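Local coordinates for UspA1 (Moraxella catarrhalis, PDB 3NTN), which is a trimeric autotransporter adhesin of the outer membrane that binds fibronectin and the receptor CEACAM1, at the interface of chains A and B. Sequence-based numbering; all coordinates share one arbitrary frame. Chains: chain A/B, UspA1.

The interface of chains A and B. Residues chain A 182-183, 186; chain B 141, 172-175.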
ATOM      1  N   GLY A 182       3.599 -14.735  -4.787  1.00 40.28           N
ATOM      2  CA  GLY A 182       4.605 -15.738  -5.202  1.00 41.33           C
ATOM      3  C   GLY A 182       4.111 -17.172  -5.451  1.00 41.71           C
ATOM      4  O   GLY A 182       4.662 -17.901  -6.300  1.00 41.88           O
ATOM      5  N   SER A 183       3.072 -17.577  -4.730  1.00 42.22           N
ATOM      6  CA  SER A 183       2.471 -18.896  -4.901  1.00 43.16           C
ATOM      7  C   SER A 183       1.752 -19.012  -6.241  1.00 43.17           C
ATOM      8  O   SER A 183       1.602 -20.118  -6.792  1.00 45.47           O
ATOM      9  CB  SER A 183       1.516 -19.230  -3.746  1.00 43.65           C
ATOM     10  OG  SER A 183       0.272 -18.509  -3.846  1.00 45.58           O
ATOM     11  N   HIS A 186       4.620 -19.401  -8.617  1.00 43.26           N
ATOM     12  CA  HIS A 186       5.091 -20.760  -8.369  1.00 44.42           C
ATOM     13  C   HIS A 186       4.212 -21.745  -9.079  1.00 43.59           C
ATOM     14  O   HIS A 186       4.723 -22.583  -9.794  1.00 45.38           O
ATOM     15  CB  HIS A 186       5.100 -21.115  -6.887  1.00 44.25           C
ATOM     16  CG  HIS A 186       5.676 -22.474  -6.598  1.00 46.55           C
ATOM     17  ND1 HIS A 186       7.022 -22.679  -6.334  1.00 47.18           N
ATOM     18  CD2 HIS A 186       5.085 -23.698  -6.522  1.00 46.93           C
ATOM     19  CE1 HIS A 186       7.230 -23.968  -6.116  1.00 48.95           C
ATOM     20  NE2 HIS A 186       6.074 -24.608  -6.220  1.00 46.93           N
TER
ATOM     21  N   GLY B 141      -3.470 -24.592  -5.784  1.00 53.06           N
ATOM     22  CA  GLY B 141      -2.642 -24.487  -4.603  1.00 53.19           C
ATOM     23  C   GLY B 141      -2.129 -23.093  -4.349  1.00 52.88           C
ATOM     24  O   GLY B 141      -0.957 -22.910  -3.943  1.00 53.67           O
ATOM     25  N   ILE B 172       9.226 -17.032  -4.038  1.00 44.38           N
ATOM     26  CA  ILE B 172       8.531 -17.830  -5.030  1.00 44.96           C
ATOM     27  C   ILE B 172       8.591 -19.261  -4.573  1.00 46.45           C
ATOM     28  O   ILE B 172       9.638 -19.928  -4.664  1.00 48.18           O
ATOM     29  CB  ILE B 172       9.126 -17.632  -6.419  1.00 45.46           C
ATOM     30  CG1 ILE B 172       8.803 -16.186  -6.890  1.00 48.66           C
ATOM     31  CG2 ILE B 172       8.580 -18.708  -7.429  1.00 43.11           C
ATOM     32  CD1 ILE B 172       9.480 -15.857  -8.161  1.00 52.43           C
ATOM     33  N   SER B 173       7.474 -19.694  -3.996  1.00 46.32           N
ATOM     34  CA  SER B 173       7.339 -20.999  -3.348  1.00 46.62           C
ATOM     35  C   SER B 173       5.840 -21.276  -3.266  1.00 46.43           C
ATOM     36  O   SER B 173       5.033 -20.402  -3.507  1.00 45.22           O
ATOM     37  CB  SER B 173       7.986 -21.034  -1.981  1.00 46.67           C
ATOM     38  OG  SER B 173       7.182 -20.405  -1.001  1.00 48.34           O
ATOM     39  N   ASP B 174       5.481 -22.507  -2.976  1.00 47.93           N
ATOM     40  CA  ASP B 174       4.103 -22.904  -3.015  1.00 48.56           C
ATOM     41  C   ASP B 174       3.266 -22.311  -1.918  1.00 49.28           C
ATOM     42  O   ASP B 174       2.056 -22.486  -1.965  1.00 50.74           O
ATOM     43  CB  ASP B 174       3.922 -24.456  -3.102  1.00 49.66           C
ATOM     44  CG  ASP B 174       4.598 -25.224  -1.943  1.00 54.14           C
ATOM     45  OD1 ASP B 174       5.184 -24.596  -1.015  0.50 50.89           O
ATOM     46  OD2 ASP B 174       4.551 -26.493  -2.003  1.00 55.93           O
ATOM     47  N   THR B 175       3.862 -21.621  -0.933  1.00 49.19           N
ATOM     48  CA  THR B 175       3.044 -21.006   0.093  1.00 49.11           C
ATOM     49  C   THR B 175       3.238 -19.513   0.172  1.00 48.41           C
ATOM     50  O   THR B 175       2.791 -18.918   1.125  1.00 49.21           O
ATOM     51  CB  THR B 175       3.281 -21.589   1.525  1.00 51.70           C
ATOM     52  OG1 THR B 175       4.680 -21.566   1.815  1.00 50.44           O
ATOM     53  CG2 THR B 175       2.664 -23.079   1.684  1.00 53.61           C
TER
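The backbone carbonyl oxygen of B:Ser173 meets the first two turns of the chain A helix through carbon, its O lying 3.3 Å from CA of A:Ser183 and 3.5 Å from CB of A:His186. Around it, a loop of chain B that includes residues 172-175 packs against the start of helix 182-217, which belongs to the coiled stalk of the trimeric adhesin. A:His186 provides the broad surface of the contact. With CG anti to its backbone N (chi1 -176°), its imidazole lays one face against the peptide link between B:Ser173 and B:Asp174. The carbonyl carbon C of B:Ser173 sits over that face, displaced toward the rim and 3.8 Å from the ring centroid, while the amide N of B:Asp174 lies above the ring centre, 3.6 Å from CG. On that same face, beyond the rim, CA of B:Ser173 lies 3.4 Å from ND1.

The side chain of B:Asp174 runs alongside the imidazole and points the same way, its CB 3.7 Å from CD2 of A:His186. The carboxylate is turned 49° from the ring plane, and OD2 remains 4.9 Å from NE2, a separation at which a negative charge might still mildly stabilise a protonated imidazole. A:Ser183 adds a smaller van der Waals contact, its CB near the carbonyl oxygens of B:Ser173 and B:Asp174. This patch therefore rests on van der Waals packing of the imidazole face against a peptide group, and it probably helps to seat the loop of one subunit on the helix of another, near the junction of head and stalk. On its other flank, the methyl CG2 of B:Ile172 reaches to 4.2 Å from CA of A:His186.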